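PDB 4OHF: cytosolic IMP-GMP specific 5'-nucleotidase from Legionella pneumophila subsp. pneumophila, which probably hydrolyses purine nucleoside 5'-monophosphates such as IMP and GMP, using a magnesium ion held in its HAD-like fold. Local coordinates for residues S93-K98 against P151-I156; L39-V44 against Y136-D141; I199-K204 against H440-Y445. One frame throughout, in Å; residues are numbered along the deposited sequence.

Interaction 1: residues S93-K98 against P151-I156; sequences SYHGTK and PSYQAI
His-95 closes strand 90-95 and opens the type II' beta turn His-95 to Lys-98 of a beta hairpin; across from it, Tyr-153 begins helix 153-170, capped by Ser-152, whose OG accepts from Ala-155 N at 3.2 Å. A single pair of rings links this hairpin end of the five-stranded antiparallel sheet to the helix's first turn, at the surface and away from the magnesium and GMP sites. His-95 N bonds Lys-98 O at 2.7 Å across the turn. The imidazole of His-95, swung off the end of the strand by a chi1 of 179°, sets its edge toward the face of the Tyr-153 phenol in an offset edge-to-face stack, centroids 5.1 Å apart and planes at 83°. A weak, bent hydrogen bond runs from His-95 NE2 to Tyr-153 OH at 3.0 Å, the hydroxyl lying near the imidazole plane. Stronger polar partners come from outside: Asn-80 OD1 meets His-95 ND1, and Asp-144 holds Tyr-153 OH while weakly bonding His-95 NE2. With this carboxylate close by, a protonated imidazole is possible. At the crossing of the rings, His-95 CE1 rests 3.4 Å from Tyr-153 CZ.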
loop_
_atom_site.group_PDB
_atom_site.type_symbol
_atom_site.label_atom_id
_atom_site.label_comp_id
_atom_site.label_asym_id
_atom_site.label_seq_id
_atom_site.Cartn_x
_atom_site.Cartn_y
_atom_site.Cartn_z
ATOM N N SER B 93 18.942 14.443 -17.209
ATOM C CA SER B 93 19.229 13.038 -16.986
ATOM C C SER B 93 20.381 12.471 -17.807
ATOM O O SER B 93 20.740 12.994 -18.862
ATOM C CB SER B 93 17.967 12.212 -17.251
ATOM O OG SER B 93 17.502 12.408 -18.576
ATOM N N TYR B 94 20.950 11.385 -17.297
ATOM C CA TYR B 94 22.050 10.701 -17.951
ATOM C C TYR B 94 21.835 9.184 -17.890
ATOM O O TYR B 94 21.245 8.662 -16.935
ATOM C CB TYR B 94 23.385 11.027 -17.260
ATOM C CG TYR B 94 23.951 12.416 -17.493
ATOM C CD1 TYR B 94 23.320 13.550 -16.981
ATOM C CD2 TYR B 94 25.136 12.593 -18.212
ATOM C CE1 TYR B 94 23.855 14.828 -17.183
ATOM C CE2 TYR B 94 25.680 13.865 -18.419
ATOM C CZ TYR B 94 25.034 14.976 -17.904
ATOM O OH TYR B 94 25.544 16.237 -18.130
ATOM N N HIS B 95 22.282 8.489 -18.931
ATOM C CA HIS B 95 22.219 7.033 -18.949
ATOM C C HIS B 95 23.700 6.701 -18.809
ATOM O O HIS B 95 24.460 6.805 -19.768
ATOM C CB HIS B 95 21.684 6.501 -20.278
ATOM C CG HIS B 95 21.627 5.005 -20.346
ATOM N ND1 HIS B 95 20.664 4.263 -19.693
ATOM C CD2 HIS B 95 22.442 4.110 -20.954
ATOM C CE1 HIS B 95 20.889 2.978 -19.896
ATOM N NE2 HIS B 95 21.961 2.858 -20.657
ATOM N N GLY B 96 24.115 6.341 -17.601
ATOM C CA GLY B 96 25.519 6.072 -17.376
ATOM C C GLY B 96 26.238 7.404 -17.394
ATOM O O GLY B 96 25.883 8.310 -16.641
ATOM N N THR B 97 27.233 7.543 -18.262
ATOM C CA THR B 97 27.981 8.791 -18.357
ATOM C C THR B 97 27.407 9.661 -19.460
ATOM O O THR B 97 27.566 10.880 -19.451
ATOM C CB THR B 97 29.465 8.527 -18.677
ATOM O OG1 THR B 97 30.030 7.681 -17.666
ATOM C CG2 THR B 97 30.240 9.840 -18.728
ATOM N N LYS B 98 26.737 9.021 -20.410
ATOM C CA LYS B 98 26.145 9.722 -21.541
ATOM C C LYS B 98 24.892 10.486 -21.118
ATOM O O LYS B 98 24.027 9.939 -20.433
ATOM C CB LYS B 98 25.801 8.711 -22.651
ATOM C CG LYS B 98 25.228 9.319 -23.933
ATOM C CD LYS B 98 26.273 10.117 -24.708
ATOM C CE LYS B 98 27.398 9.222 -25.231
ATOM N NZ LYS B 98 28.444 9.989 -25.984
ATOM N N PRO B 151 24.957 -8.191 -15.105
ATOM C CA PRO B 151 23.532 -8.286 -14.760
ATOM C C PRO B 151 22.692 -7.183 -15.412
ATOM O O PRO B 151 23.165 -6.457 -16.292
ATOM C CB PRO B 151 23.540 -8.171 -13.235
ATOM C CG PRO B 151 24.845 -8.793 -12.861
ATOM C CD PRO B 151 25.790 -8.215 -13.888
ATOM N N SER B 152 21.441 -7.065 -14.983
ATOM C CA SER B 152 20.556 -6.031 -15.520
ATOM C C SER B 152 20.765 -4.745 -14.721
ATOM O O SER B 152 21.256 -4.777 -13.582
ATOM C CB SER B 152 19.091 -6.459 -15.409
ATOM O OG SER B 152 18.696 -6.561 -14.049
ATOM N N TYR B 153 20.390 -3.621 -15.321
ATOM C CA TYR B 153 20.525 -2.328 -14.665
ATOM C C TYR B 153 20.032 -2.420 -13.223
ATOM O O TYR B 153 20.717 -1.999 -12.286
ATOM C CB TYR B 153 19.718 -1.275 -15.418
ATOM C CG TYR B 153 20.186 -1.028 -16.836
ATOM C CD1 TYR B 153 21.541 -0.899 -17.128
ATOM C CD2 TYR B 153 19.274 -0.848 -17.872
ATOM C CE1 TYR B 153 21.977 -0.591 -18.410
ATOM C CE2 TYR B 153 19.701 -0.538 -19.159
ATOM C CZ TYR B 153 21.052 -0.410 -19.418
ATOM O OH TYR B 153 21.488 -0.096 -20.681
ATOM N N GLN B 154 18.838 -2.979 -13.065
ATOM C CA GLN B 154 18.213 -3.160 -11.762
ATOM C C GLN B 154 19.095 -3.986 -10.828
ATOM O O GLN B 154 19.295 -3.637 -9.661
ATOM C CB GLN B 154 16.878 -3.870 -11.948
ATOM C CG GLN B 154 16.258 -4.389 -10.662
ATOM C CD GLN B 154 15.446 -3.340 -9.932
ATOM O OE1 GLN B 154 15.061 -3.534 -8.776
ATOM N NE2 GLN B 154 15.166 -2.224 -10.608
ATOM N N ALA B 155 19.611 -5.093 -11.353
ATOM C CA ALA B 155 20.468 -5.996 -10.591
ATOM C C ALA B 155 21.768 -5.322 -10.136
ATOM O O ALA B 155 22.204 -5.488 -8.994
ATOM C CB ALA B 155 20.780 -7.230 -11.432
ATOM N N ILE B 156 22.386 -4.570 -11.041
ATOM C CA ILE B 156 23.619 -3.860 -10.733
ATOM C C ILE B 156 23.398 -2.897 -9.567
ATOM O O ILE B 156 24.136 -2.927 -8.586
ATOM C CB ILE B 156 24.115 -3.088 -11.965
ATOM C CG1 ILE B 156 24.255 -4.063 -13.140
ATOM C CG2 ILE B 156 25.446 -2.403 -11.665
ATOM C CD1 ILE B 156 24.762 -3.432 -14.427
#

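Interaction 2: residues L39-V44 against Y136-D141; sequences LVYDLV and YGQLVD
Tyr-41 of helix 33-51 and Gln-138 of helix 129-143 reach across to each other and meet at their polar ends. The helix backbones are well separated, the closest CA atoms being those of Tyr-41 and Tyr-136 at 10.4 Å. A chi1 of 176° carries the phenol of Tyr-41 to the other helix although its CB does not point there. Gln-138 points its CB at its partner and continues as an extended chain, about at a right angle to the run of the tyrosine. Ring and amide planes stand 55° apart, and OE1 lies at the edge of the ring, near its plane. Tyr-41 OH donates to Gln-138 OE1 at 2.6 Å, approaching at a C=O...O angle of 124° with a modest tilt out of the amide plane. Ile-134 and Leu-135 of helix 129-143 pack on Tyr-41, and Phe-61 and Phe-63 bring in the loop that follows helix 33-51. The result is a polar side-chain bridge between two helices of the region that also holds helices 153-170 and 172-178, away from the magnesium and GMP sites. The other end of the amide is also used, Gln-138 NE2 donating to Lys-62 O. With OE1 accepting from the phenol and NE2 giving to a carbonyl, both bonds specify the same amide rotation, and the buried phenol proton has a defined acceptor.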
loop_
_atom_site.group_PDB
_atom_site.type_symbol
_atom_site.label_atom_id
_atom_site.label_comp_id
_atom_site.label_asym_id
_atom_site.label_seq_id
_atom_site.Cartn_x
_atom_site.Cartn_y
_atom_site.Cartn_z
ATOM N N LEU B 39 37.528 6.500 -0.849
ATOM C CA LEU B 39 37.741 5.246 -0.146
ATOM C C LEU B 39 36.516 4.364 -0.379
ATOM O O LEU B 39 36.638 3.232 -0.862
ATOM C CB LEU B 39 37.916 5.491 1.354
ATOM C CG LEU B 39 38.792 4.532 2.172
ATOM C CD1 LEU B 39 38.262 4.481 3.587
ATOM C CD2 LEU B 39 38.804 3.133 1.574
ATOM N N VAL B 40 35.336 4.887 -0.042
ATOM C CA VAL B 40 34.098 4.141 -0.222
ATOM C C VAL B 40 33.999 3.638 -1.649
ATOM O O VAL B 40 33.621 2.495 -1.880
ATOM C CB VAL B 40 32.850 4.994 0.089
ATOM C CG1 VAL B 40 31.588 4.215 -0.259
ATOM C CG2 VAL B 40 32.829 5.356 1.563
ATOM N N TYR B 41 34.339 4.482 -2.609
ATOM C CA TYR B 41 34.294 4.069 -3.998
ATOM C C TYR B 41 35.183 2.832 -4.175
ATOM O O TYR B 41 34.703 1.779 -4.616
ATOM C CB TYR B 41 34.753 5.216 -4.897
ATOM C CG TYR B 41 34.849 4.875 -6.374
ATOM C CD1 TYR B 41 36.038 4.399 -6.920
ATOM C CD2 TYR B 41 33.766 5.071 -7.230
ATOM C CE1 TYR B 41 36.151 4.137 -8.277
ATOM C CE2 TYR B 41 33.866 4.809 -8.587
ATOM C CZ TYR B 41 35.063 4.342 -9.107
ATOM O OH TYR B 41 35.183 4.082 -10.454
ATOM N N ASP B 42 36.464 2.945 -3.814
ATOM C CA ASP B 42 37.381 1.813 -3.939
ATOM C C ASP B 42 36.861 0.560 -3.234
ATOM O O ASP B 42 36.639 -0.463 -3.867
ATOM C CB ASP B 42 38.762 2.154 -3.380
ATOM C CG ASP B 42 39.455 3.260 -4.152
ATOM O OD1 ASP B 42 39.135 3.451 -5.343
ATOM O OD2 ASP B 42 40.335 3.934 -3.572
ATOM N N LEU B 43 36.662 0.632 -1.924
ATOM C CA LEU B 43 36.175 -0.528 -1.189
ATOM C C LEU B 43 34.963 -1.182 -1.857
ATOM O O LEU B 43 34.902 -2.405 -1.955
ATOM C CB LEU B 43 35.818 -0.141 0.252
ATOM C CG LEU B 43 36.943 0.419 1.116
ATOM C CD1 LEU B 43 36.401 0.837 2.465
ATOM C CD2 LEU B 43 38.031 -0.627 1.271
ATOM N N VAL B 44 34.003 -0.375 -2.311
ATOM C CA VAL B 44 32.784 -0.885 -2.950
ATOM C C VAL B 44 33.049 -1.486 -4.317
ATOM O O VAL B 44 32.472 -2.511 -4.673
ATOM C CB VAL B 44 31.716 0.229 -3.119
ATOM C CG1 VAL B 44 30.547 -0.278 -3.952
ATOM C CG2 VAL B 44 31.211 0.672 -1.767
ATOM N N TYR B 136 27.826 3.550 -10.289
ATOM C CA TYR B 136 26.691 3.042 -11.047
ATOM C C TYR B 136 26.740 3.533 -12.482
ATOM O O TYR B 136 26.476 2.785 -13.417
ATOM C CB TYR B 136 25.377 3.482 -10.418
ATOM C CG TYR B 136 24.167 2.850 -11.067
ATOM C CD1 TYR B 136 23.904 1.491 -10.921
ATOM C CD2 TYR B 136 23.282 3.611 -11.823
ATOM C CE1 TYR B 136 22.786 0.902 -11.507
ATOM C CE2 TYR B 136 22.160 3.036 -12.419
ATOM C CZ TYR B 136 21.918 1.681 -12.258
ATOM O OH TYR B 136 20.819 1.114 -12.859
ATOM N N GLY B 137 27.081 4.800 -12.654
ATOM C CA GLY B 137 27.157 5.338 -13.993
ATOM C C GLY B 137 28.126 4.547 -14.848
ATOM O O GLY B 137 27.785 4.114 -15.945
ATOM N N GLN B 138 29.341 4.354 -14.344
ATOM C CA GLN B 138 30.364 3.613 -15.074
ATOM C C GLN B 138 29.958 2.167 -15.306
ATOM O O GLN B 138 30.197 1.618 -16.377
ATOM C CB GLN B 138 31.682 3.677 -14.312
ATOM C CG GLN B 138 32.229 5.090 -14.202
ATOM C CD GLN B 138 33.315 5.208 -13.151
ATOM O OE1 GLN B 138 33.191 4.643 -12.059
ATOM N NE2 GLN B 138 34.375 5.952 -13.462
ATOM N N LEU B 139 29.334 1.557 -14.304
ATOM C CA LEU B 139 28.910 0.177 -14.420
ATOM C C LEU B 139 27.964 -0.015 -15.601
ATOM O O LEU B 139 28.156 -0.931 -16.403
ATOM C CB LEU B 139 28.250 -0.292 -13.124
ATOM C CG LEU B 139 29.187 -0.357 -11.914
ATOM C CD1 LEU B 139 28.453 -0.955 -10.724
ATOM C CD2 LEU B 139 30.408 -1.200 -12.256
ATOM N N VAL B 140 26.952 0.841 -15.728
ATOM C CA VAL B 140 26.015 0.703 -16.836
ATOM C C VAL B 140 26.726 0.980 -18.161
ATOM O O VAL B 140 26.385 0.392 -19.189
ATOM C CB VAL B 140 24.786 1.642 -16.693
ATOM C CG1 VAL B 140 24.135 1.464 -15.322
ATOM C CG2 VAL B 140 25.191 3.056 -16.911
ATOM N N ASP B 141 27.717 1.867 -18.142
ATOM C CA ASP B 141 28.477 2.165 -19.352
ATOM C C ASP B 141 29.151 0.908 -19.885
ATOM O O ASP B 141 29.278 0.721 -21.100
ATOM C CB ASP B 141 29.561 3.194 -19.065
ATOM C CG ASP B 141 29.057 4.607 -19.167
ATOM O OD1 ASP B 141 29.889 5.543 -19.101
ATOM O OD2 ASP B 141 27.828 4.780 -19.315
#

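Interaction 3: residues I199-K204 against H440-Y445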
loop_
_atom_site.group_PDB
_atom_site.type_symbol
_atom_site.label_atom_id
_atom_site.label_comp_id
_atom_site.label_asym_id
_atom_site.label_seq_id
_atom_site.Cartn_x
_atom_site.Cartn_y
_atom_site.Cartn_z
ATOM N N ILE B 199 27.332 24.295 26.576
ATOM C CA ILE B 199 27.195 23.649 27.874
ATOM C C ILE B 199 27.191 24.707 28.968
ATOM O O ILE B 199 26.416 24.643 29.924
ATOM C CB ILE B 199 28.345 22.672 28.126
ATOM C CG1 ILE B 199 28.364 21.616 27.023
ATOM C CG2 ILE B 199 28.175 22.015 29.482
ATOM C CD1 ILE B 199 29.619 20.783 26.994
ATOM N N ARG B 200 28.062 25.690 28.801
ATOM C CA ARG B 200 28.200 26.783 29.741
ATOM C C ARG B 200 26.840 27.414 30.036
ATOM O O ARG B 200 26.581 27.828 31.163
ATOM C CB ARG B 200 29.160 27.811 29.152
ATOM C CG ARG B 200 29.752 28.799 30.120
ATOM C CD ARG B 200 30.807 29.628 29.391
ATOM N NE ARG B 200 31.886 28.777 28.879
ATOM C CZ ARG B 200 32.452 28.902 27.680
ATOM N NH1 ARG B 200 33.425 28.073 27.325
ATOM N NH2 ARG B 200 32.044 29.844 26.833
ATOM N N TYR B 201 25.969 27.470 29.031
ATOM C CA TYR B 201 24.636 28.046 29.183
ATOM C C TYR B 201 23.568 27.042 29.610
ATOM O O TYR B 201 22.375 27.286 29.421
ATOM C CB TYR B 201 24.184 28.712 27.884
ATOM C CG TYR B 201 24.757 30.090 27.630
ATOM C CD1 TYR B 201 23.950 31.226 27.706
ATOM C CD2 TYR B 201 26.099 30.259 27.262
ATOM C CE1 TYR B 201 24.461 32.501 27.415
ATOM C CE2 TYR B 201 26.623 31.524 26.971
ATOM C CZ TYR B 201 25.798 32.639 27.048
ATOM O OH TYR B 201 26.306 33.883 26.748
ATOM N N GLY B 202 23.984 25.910 30.166
ATOM C CA GLY B 202 23.018 24.926 30.627
ATOM C C GLY B 202 22.482 23.948 29.602
ATOM O O GLY B 202 21.536 23.213 29.864
ATOM N N LYS B 203 23.087 23.935 28.426
ATOM C CA LYS B 203 22.666 23.034 27.364
ATOM C C LYS B 203 23.253 21.641 27.598
ATOM O O LYS B 203 24.394 21.507 28.023
ATOM C CB LYS B 203 23.166 23.561 26.028
ATOM C CG LYS B 203 22.102 23.808 25.001
ATOM C CD LYS B 203 21.177 24.927 25.416
ATOM C CE LYS B 203 20.264 25.312 24.271
ATOM N NZ LYS B 203 19.229 26.267 24.739
ATOM N N LYS B 204 22.471 20.603 27.333
ATOM C CA LYS B 204 22.965 19.241 27.485
ATOM C C LYS B 204 23.246 18.728 26.080
ATOM O O LYS B 204 22.432 18.891 25.183
ATOM C CB LYS B 204 21.930 18.345 28.161
ATOM C CG LYS B 204 21.881 18.453 29.674
ATOM C CD LYS B 204 20.849 17.466 30.202
ATOM C CE LYS B 204 20.699 17.508 31.714
ATOM N NZ LYS B 204 19.603 16.566 32.141
ATOM N N HIS B 440 26.807 30.563 17.321
ATOM C CA HIS B 440 25.665 31.422 17.588
ATOM C C HIS B 440 25.335 31.345 19.068
ATOM O O HIS B 440 25.865 30.511 19.804
ATOM C CB HIS B 440 24.450 30.967 16.785
ATOM C CG HIS B 440 24.521 31.327 15.338
ATOM N ND1 HIS B 440 25.474 30.813 14.487
ATOM C CD2 HIS B 440 23.769 32.172 14.592
ATOM C CE1 HIS B 440 25.307 31.326 13.280
ATOM N NE2 HIS B 440 24.279 32.154 13.316
ATOM N N SER B 441 24.441 32.218 19.496
ATOM C CA SER B 441 24.020 32.256 20.888
ATOM C C SER B 441 23.136 31.059 21.210
ATOM O O SER B 441 22.155 30.801 20.520
ATOM C CB SER B 441 23.237 33.539 21.148
ATOM O OG SER B 441 22.627 33.502 22.422
ATOM N N PRO B 442 23.472 30.306 22.260
ATOM C CA PRO B 442 22.632 29.156 22.592
ATOM C C PRO B 442 21.233 29.574 23.047
ATOM O O PRO B 442 20.500 28.764 23.599
ATOM C CB PRO B 442 23.424 28.456 23.693
ATOM C CG PRO B 442 24.188 29.571 24.320
ATOM C CD PRO B 442 24.647 30.372 23.143
ATOM N N MET B 443 20.876 30.839 22.809
ATOM C CA MET B 443 19.556 31.378 23.177
ATOM C C MET B 443 18.847 31.937 21.933
ATOM O O MET B 443 17.677 32.333 21.989
ATOM C CB MET B 443 19.690 32.509 24.220
ATOM C CG MET B 443 20.332 32.121 25.569
ATOM S SD MET B 443 19.464 30.818 26.489
ATOM C CE MET B 443 20.764 30.220 27.629
ATOM N N THR B 444 19.587 31.970 20.823
ATOM C CA THR B 444 19.122 32.470 19.531
ATOM C C THR B 444 17.719 32.029 19.111
ATOM O O THR B 444 17.390 30.849 19.159
ATOM C CB THR B 444 20.080 32.026 18.413
ATOM O OG1 THR B 444 21.416 32.448 18.724
ATOM C CG2 THR B 444 19.660 32.617 17.092
ATOM N N TYR B 445 16.890 32.980 18.696
ATOM C CA TYR B 445 15.551 32.640 18.221
ATOM C C TYR B 445 15.660 32.718 16.692
ATOM O O TYR B 445 15.756 33.815 16.127
ATOM C CB TYR B 445 14.513 33.650 18.716
ATOM C CG TYR B 445 13.062 33.259 18.469
ATOM C CD1 TYR B 445 12.291 32.696 19.486
ATOM C CD2 TYR B 445 12.451 33.479 17.228
ATOM C CE1 TYR B 445 10.945 32.365 19.286
ATOM C CE2 TYR B 445 11.107 33.147 17.012
ATOM C CZ TYR B 445 10.357 32.589 18.053
ATOM O OH TYR B 445 9.028 32.252 17.867
#
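The backbones come closest at Tyr-201 and Pro-442, their CA atoms 7.0 Å apart, where helix 189-200 ends and the irregular loop 440-445 passes by. Pro-442 lays its CG over one face of the Tyr-201 ring, a CH-pi contact 3.7 Å from the centroid and 23° off the normal, displaced toward the CG side of the ring. Met-443 arrives at the ring's edge instead: its chain folds back at chi2 (-59°) and sets CE near the ring plane, 3.3 Å from Tyr-201 CD1. Beside this apolar patch Lys-203 donates from NZ to Pro-442 O at 3.0 Å, almost in line with the carbonyl. The strongest partner of NZ is Met-14 O, outside the two segments, with a weak bond to Ile-17 O, so backbone carbonyls gather round this buried charge and tie the loop to the chain ahead of strand 19-22. Within the loop, Ser-441 O accepts from both Thr-444 N and Thr-444 OG1, while Ser-441 OG bonds Gln-381 of the second subunit. Gly-202, with positive phi, is the C' residue of a Schellman motif that stops the helix before strand 204-208: a helix-to-strand turn of the parallel core of the mixed, Rossmann-like sheet of the HAD fold.

Interactions 1 and 2 are neighbours, their centres 12 Å apart, and their segments alternate along the chain. Helix 129-143, used in interaction 2, is followed directly by helix 153-170, used in interaction 1, and it also touches the hairpin turn: Asp-141 OD1 lies 2.6 Å from Thr-97 OG1, a probable hydrogen bond. Together they link helices 33-51, 129-143 and 153-170 with the hairpin end of the five-stranded antiparallel sheet. Interaction 3 comes later in sequence and lies on the opposite side of the chain's centre, with centres 48 Å from interaction 1 and 43 Å from interaction 2. It lies where helix 189-200 leads into strand 204-208 of the large mixed HAD sheet, and its loop 440-445 borders the second subunit.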